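Local structure of putative dehydratase (Mesorhizobium loti, 2POZ) at residues Asp122-Tyr127 with Met329-Tyr334; Met302-His307 with Ile325-Ile330. The protein is of unproven function but probably acts as a lyase of the dehydratase kind, being a member of the mandelate racemase branch of the enolase superfamily. All coordinates share one frame; numbering follows the deposited sequence.

Interaction 1. Residues Asp122-Tyr127 with Met329-Tyr334; sequences DRVRAY and MIHEHY
Tyr127 and Glu332 sit next to each other on one face of a parallel strand pair, Ala126 and His331 on the other. The pair closes the modified TIM barrel of the enolase superfamily, its last strand, 331-333, lying beside its first, 123-128. CG of Tyr127 stands between its own backbone N and carbonyl carbon (chi1 64°). CA of Glu332 on the neighbouring strand lies over one ring face, a CH-pi contact 4.1 Å from the centroid. Ile330 CG2 meets the ring edge in plane, 3.7 Å from Tyr127 CD2, while its CD1 reaches over a face of the Arg125 guanidinium, which is paired with Glu201. His331 brings CD2 at its ring edge to 3.7 Å from Ala126 CB; ND1 is hydrogen-bonded to Glu322 OE1. Three backbone hydrogen bonds join the strands: His331 N to Arg125 O (2.9 Å), Tyr127 N to His331 O (2.8 Å) and His333 N to Tyr127 O (3.1 Å). An alanine in place of this tyrosine would probably open a gap over Glu332 CA and beside Ile330 CG2, and cost Lys157 its hydroxyl partner. Lys157 and Asn129 at OE2 and Val308 N at OE1 fix the Glu332 carboxylate at the barrel mouth, consistent with the active-site end in relatives.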
loop_
_atom_site.group_PDB
_atom_site.type_symbol
_atom_site.label_atom_id
_atom_site.label_comp_id
_atom_site.label_asym_id
_atom_site.label_seq_id
_atom_site.Cartn_x
_atom_site.Cartn_y
_atom_site.Cartn_z
ATOM N N ASP A 122 26.705 15.626 31.065
ATOM C CA ASP A 122 27.361 15.190 32.300
ATOM C C ASP A 122 26.393 14.585 33.310
ATOM O O ASP A 122 26.812 14.070 34.340
ATOM C CB ASP A 122 28.092 16.362 32.963
ATOM C CG ASP A 122 29.175 16.947 32.079
ATOM O OD1 ASP A 122 30.039 16.181 31.602
ATOM O OD2 ASP A 122 29.160 18.175 31.864
ATOM N N ARG A 123 25.102 14.655 33.024
ATOM C CA ARG A 123 24.105 14.108 33.931
ATOM C C ARG A 123 22.798 13.910 33.182
ATOM O O ARG A 123 22.580 14.516 32.134
ATOM C CB ARG A 123 23.890 15.054 35.122
ATOM C CG ARG A 123 23.273 16.394 34.751
ATOM C CD ARG A 123 23.215 17.340 35.942
ATOM N NE ARG A 123 22.136 18.318 35.806
ATOM C CZ ARG A 123 22.114 19.313 34.921
ATOM N NH1 ARG A 123 23.125 19.486 34.079
ATOM N NH2 ARG A 123 21.061 20.121 34.862
ATOM N N VAL A 124 21.935 13.051 33.716
ATOM C CA VAL A 124 20.651 12.792 33.087
ATOM C C VAL A 124 19.530 12.820 34.102
ATOM O O VAL A 124 19.688 12.383 35.240
ATOM C CB VAL A 124 20.609 11.413 32.403
ATOM C CG1 VAL A 124 21.533 11.391 31.202
ATOM C CG2 VAL A 124 20.991 10.330 33.406
ATOM N N ARG A 125 18.395 13.346 33.674
ATOM C CA ARG A 125 17.215 13.409 34.508
ATOM C C ARG A 125 16.546 12.037 34.419
ATOM O O ARG A 125 16.642 11.353 33.397
ATOM C CB ARG A 125 16.272 14.482 33.979
ATOM C CG ARG A 125 15.009 14.640 34.785
ATOM C CD ARG A 125 14.147 15.731 34.193
ATOM N NE ARG A 125 12.812 15.701 34.765
ATOM C CZ ARG A 125 11.705 15.579 34.045
ATOM N NH1 ARG A 125 11.783 15.477 32.725
ATOM N NH2 ARG A 125 10.525 15.559 34.646
ATOM N N ALA A 126 15.867 11.631 35.483
ATOM C CA ALA A 126 15.210 10.335 35.481
ATOM C C ALA A 126 13.792 10.422 36.005
ATOM O O ALA A 126 13.444 11.368 36.696
ATOM C CB ALA A 126 16.008 9.348 36.338
ATOM N N TYR A 127 12.973 9.440 35.651
ATOM C CA TYR A 127 11.618 9.380 36.164
ATOM C C TYR A 127 11.644 8.200 37.126
ATOM O O TYR A 127 12.511 7.334 37.024
ATOM C CB TYR A 127 10.590 9.175 35.037
ATOM C CG TYR A 127 10.672 7.878 34.265
ATOM C CD1 TYR A 127 10.161 6.691 34.788
ATOM C CD2 TYR A 127 11.218 7.848 32.978
ATOM C CE1 TYR A 127 10.185 5.502 34.045
ATOM C CE2 TYR A 127 11.250 6.668 32.227
ATOM C CZ TYR A 127 10.733 5.502 32.766
ATOM O OH TYR A 127 10.779 4.335 32.034
HETATM N N MSE A 329 16.183 10.897 25.837
HETATM C CA MSE A 329 15.050 11.601 26.413
HETATM C C MSE A 329 15.112 11.681 27.945
HETATM O O MSE A 329 15.220 12.762 28.519
HETATM C CB MSE A 329 13.738 10.924 26.016
HETATM C CG MSE A 329 12.509 11.588 26.622
HETATM SE SE MSE A 329 10.886 10.556 26.354
HETATM C CE MSE A 329 9.718 11.503 27.595
ATOM N N ILE A 330 15.046 10.530 28.601
ATOM C CA ILE A 330 15.035 10.493 30.059
ATOM C C ILE A 330 15.471 9.103 30.550
ATOM O O ILE A 330 15.356 8.120 29.822
ATOM C CB ILE A 330 13.600 10.831 30.553
ATOM C CG1 ILE A 330 13.575 11.088 32.058
ATOM C CG2 ILE A 330 12.655 9.705 30.177
ATOM C CD1 ILE A 330 12.237 11.658 32.532
ATOM N N HIS A 331 15.969 9.039 31.782
ATOM C CA HIS A 331 16.450 7.796 32.396
ATOM C C HIS A 331 15.365 7.194 33.316
ATOM O O HIS A 331 14.530 7.923 33.848
ATOM C CB HIS A 331 17.710 8.118 33.212
ATOM C CG HIS A 331 18.305 6.946 33.934
ATOM N ND1 HIS A 331 19.272 6.138 33.375
ATOM C CD2 HIS A 331 18.107 6.479 35.190
ATOM C CE1 HIS A 331 19.648 5.229 34.258
ATOM N NE2 HIS A 331 18.956 5.414 35.369
ATOM N N GLU A 332 15.387 5.873 33.502
ATOM C CA GLU A 332 14.417 5.191 34.370
ATOM C C GLU A 332 15.069 4.626 35.639
ATOM O O GLU A 332 16.091 3.948 35.568
ATOM C CB GLU A 332 13.731 4.044 33.616
ATOM C CG GLU A 332 12.792 3.208 34.497
ATOM C CD GLU A 332 12.105 2.084 33.736
ATOM O OE1 GLU A 332 12.779 1.441 32.899
ATOM O OE2 GLU A 332 10.903 1.835 33.986
ATOM N N HIS A 333 14.465 4.887 36.797
ATOM C CA HIS A 333 15.011 4.394 38.061
ATOM C C HIS A 333 13.915 3.840 38.991
ATOM O O HIS A 333 12.785 4.334 38.988
ATOM C CB HIS A 333 15.774 5.528 38.754
ATOM C CG HIS A 333 16.541 5.096 39.965
ATOM N ND1 HIS A 333 17.464 4.073 39.936
ATOM C CD2 HIS A 333 16.535 5.561 41.237
ATOM C CE1 HIS A 333 17.995 3.927 41.137
ATOM N NE2 HIS A 333 17.448 4.817 41.945
ATOM N N TYR A 334 14.261 2.804 39.756
ATOM C CA TYR A 334 13.345 2.163 40.710
ATOM C C TYR A 334 13.985 2.304 42.097
ATOM O O TYR A 334 14.463 1.324 42.669
ATOM C CB TYR A 334 13.190 0.664 40.409
ATOM C CG TYR A 334 12.537 0.310 39.089
ATOM C CD1 TYR A 334 11.279 -0.297 39.051
ATOM C CD2 TYR A 334 13.193 0.538 37.878
ATOM C CE1 TYR A 334 10.693 -0.675 37.835
ATOM C CE2 TYR A 334 12.616 0.168 36.660
ATOM C CZ TYR A 334 11.369 -0.441 36.647
ATOM O OH TYR A 334 10.812 -0.829 35.443
#

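Interaction 2. Residues Met302-His307 with Ile325-Ile330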
loop_
_atom_site.group_PDB
_atom_site.type_symbol
_atom_site.label_atom_id
_atom_site.label_comp_id
_atom_site.label_asym_id
_atom_site.label_seq_id
_atom_site.Cartn_x
_atom_site.Cartn_y
_atom_site.Cartn_z
HETATM N N MSE A 302 12.621 9.859 16.261
HETATM C CA MSE A 302 12.292 9.316 17.574
HETATM C C MSE A 302 13.333 9.607 18.646
HETATM O O MSE A 302 14.507 9.797 18.343
HETATM C CB MSE A 302 12.130 7.807 17.476
HETATM C CG MSE A 302 10.732 7.337 17.205
HETATM SE SE MSE A 302 10.776 5.473 16.717
HETATM C CE MSE A 302 9.447 5.524 15.287
ATOM N N ARG A 303 12.896 9.635 19.902
ATOM C CA ARG A 303 13.820 9.851 21.013
ATOM C C ARG A 303 13.898 8.563 21.832
ATOM O O ARG A 303 13.125 7.626 21.604
ATOM C CB ARG A 303 13.382 11.039 21.870
ATOM C CG ARG A 303 11.916 11.064 22.191
ATOM C CD ARG A 303 11.562 12.316 22.985
ATOM N NE ARG A 303 10.119 12.420 23.152
ATOM C CZ ARG A 303 9.522 13.147 24.089
ATOM N NH1 ARG A 303 10.238 13.845 24.957
ATOM N NH2 ARG A 303 8.201 13.165 24.159
ATOM N N VAL A 304 14.819 8.508 22.786
ATOM C CA VAL A 304 15.027 7.284 23.551
ATOM C C VAL A 304 14.959 7.393 25.075
ATOM O O VAL A 304 15.594 8.252 25.679
ATOM C CB VAL A 304 16.400 6.666 23.160
ATOM C CG1 VAL A 304 16.566 5.292 23.776
ATOM C CG2 VAL A 304 16.517 6.588 21.634
ATOM N N ALA A 305 14.174 6.505 25.678
ATOM C CA ALA A 305 14.033 6.420 27.131
ATOM C C ALA A 305 14.400 4.970 27.469
ATOM O O ALA A 305 13.522 4.114 27.618
ATOM C CB ALA A 305 12.608 6.710 27.537
ATOM N N PRO A 306 15.708 4.684 27.604
ATOM C CA PRO A 306 16.196 3.337 27.908
ATOM C C PRO A 306 15.523 2.700 29.106
ATOM O O PRO A 306 15.366 3.324 30.150
ATOM C CB PRO A 306 17.689 3.544 28.144
ATOM C CG PRO A 306 18.000 4.784 27.348
ATOM C CD PRO A 306 16.813 5.655 27.665
ATOM N N HIS A 307 15.108 1.451 28.941
ATOM C CA HIS A 307 14.491 0.747 30.046
ATOM C C HIS A 307 15.607 0.090 30.842
ATOM O O HIS A 307 16.535 -0.498 30.271
ATOM C CB HIS A 307 13.523 -0.323 29.545
ATOM C CG HIS A 307 12.984 -1.189 30.637
ATOM N ND1 HIS A 307 13.461 -2.459 30.883
ATOM C CD2 HIS A 307 12.048 -0.949 31.586
ATOM C CE1 HIS A 307 12.840 -2.963 31.934
ATOM N NE2 HIS A 307 11.979 -2.067 32.379
ATOM N N ILE A 325 24.434 9.043 23.412
ATOM C CA ILE A 325 23.440 9.199 22.351
ATOM C C ILE A 325 22.894 10.613 22.193
ATOM O O ILE A 325 22.673 11.338 23.169
ATOM C CB ILE A 325 22.257 8.210 22.524
ATOM C CG1 ILE A 325 21.639 8.360 23.913
ATOM C CG2 ILE A 325 22.740 6.777 22.307
ATOM C CD1 ILE A 325 20.394 7.519 24.111
ATOM N N THR A 326 22.672 10.998 20.943
ATOM C CA THR A 326 22.178 12.329 20.641
ATOM C C THR A 326 20.671 12.484 20.835
ATOM O O THR A 326 20.195 13.597 21.065
ATOM C CB THR A 326 22.552 12.726 19.196
ATOM O OG1 THR A 326 22.184 11.670 18.310
ATOM C CG2 THR A 326 24.048 12.951 19.072
ATOM N N ASN A 327 19.922 11.384 20.756
ATOM C CA ASN A 327 18.470 11.442 20.920
ATOM C C ASN A 327 17.973 10.863 22.251
ATOM O O ASN A 327 16.980 10.144 22.304
ATOM C CB ASN A 327 17.768 10.747 19.733
ATOM C CG ASN A 327 18.186 9.283 19.559
ATOM O OD1 ASN A 327 19.274 8.873 19.969
ATOM N ND2 ASN A 327 17.323 8.499 18.921
ATOM N N PHE A 328 18.675 11.192 23.329
ATOM C CA PHE A 328 18.300 10.724 24.658
ATOM C C PHE A 328 17.145 11.554 25.197
ATOM O O PHE A 328 17.129 12.770 25.040
ATOM C CB PHE A 328 19.483 10.842 25.623
ATOM C CG PHE A 328 19.112 10.610 27.064
ATOM C CD1 PHE A 328 18.867 9.319 27.540
ATOM C CD2 PHE A 328 18.982 11.682 27.940
ATOM C CE1 PHE A 328 18.494 9.107 28.862
ATOM C CE2 PHE A 328 18.608 11.482 29.267
ATOM C CZ PHE A 328 18.364 10.193 29.731
HETATM N N MSE A 329 16.183 10.897 25.837
HETATM C CA MSE A 329 15.050 11.601 26.413
HETATM C C MSE A 329 15.112 11.681 27.945
HETATM O O MSE A 329 15.220 12.762 28.519
HETATM C CB MSE A 329 13.738 10.924 26.016
HETATM C CG MSE A 329 12.509 11.588 26.622
HETATM SE SE MSE A 329 10.886 10.556 26.354
HETATM C CE MSE A 329 9.718 11.503 27.595
ATOM N N ILE A 330 15.046 10.530 28.601
ATOM C CA ILE A 330 15.035 10.493 30.059
ATOM C C ILE A 330 15.471 9.103 30.550
ATOM O O ILE A 330 15.356 8.120 29.822
ATOM C CB ILE A 330 13.600 10.831 30.553
ATOM C CG1 ILE A 330 13.575 11.088 32.058
ATOM C CG2 ILE A 330 12.655 9.705 30.177
ATOM C CD1 ILE A 330 12.237 11.658 32.532
HETATM O O HOH W 1 14.039 5.791 30.373
#
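Val304 and Phe328 form a single backbone bridge, in which Val304 N donates to Asn327 O over 2.8 Å and Val304 O accepts from Met329 N over 2.7 Å, so that the short strand 303-304 is gripped through both polar atoms of one residue. Asn327 adds a side-chain hydrogen bond at the start of the segment. Its CG lies between the backbone N and the carbonyl carbon (chi1 58°), and ND2 reaches Met302 O at 3.2 Å on a nearly straight path (168°), with the acceptor close to the amide plane but the donor above the plane of the carbonyl. The same ND2 also bonds to Cys294 O in helix 287-298, and CG2 of Val304 packs 3.4 Å from it. Arg303, on the other side of the strand from Val304, is crossed obliquely by the extended selenomethionine Met329: SE lies 3.5 Å above one face of the guanidinium, towards its rim, and Met329 CE is 3.6 Å from Arg303 NH1. Further along, Pro306 CD meets Phe328 CE1, the two side chains at about a right angle, and Ala305 CB touches Ile330 CG2. A water donates to both Pro306 O and Ile330 O, bridging the two segments where they part. Strand 303-304 belongs to the parallel barrel, and the loop it receives follows helix 312-324 and leads into the last barrel strand, 331-333. While Met329 packs over one guanidinium face, Arg303 NH2 makes salt bridges with Asp213 and Glu214 of a neighbouring subunit, which probably offset its charge across the octamer interface.

The two interactions share Met329 and Ile330, and the chain from 325 to 334 serves strand 303-304 first and strand 123-128 next. Both are largely buried and cover nearly equal area. Interaction 1 joins the first and last barrel strands in a parallel pairing of two bridges, with charged and phenolic groups gathered on one face; interaction 2 joins strand 303-304 to the loop that leads into the last strand by a single bridge, supplemented by an amide, a water and a selenomethionine, and it reaches a subunit interface through Arg303. The two contacts also meet directly, where Val124 CG1 packs on Phe328 and Glu332 CB lies near Pro306 O.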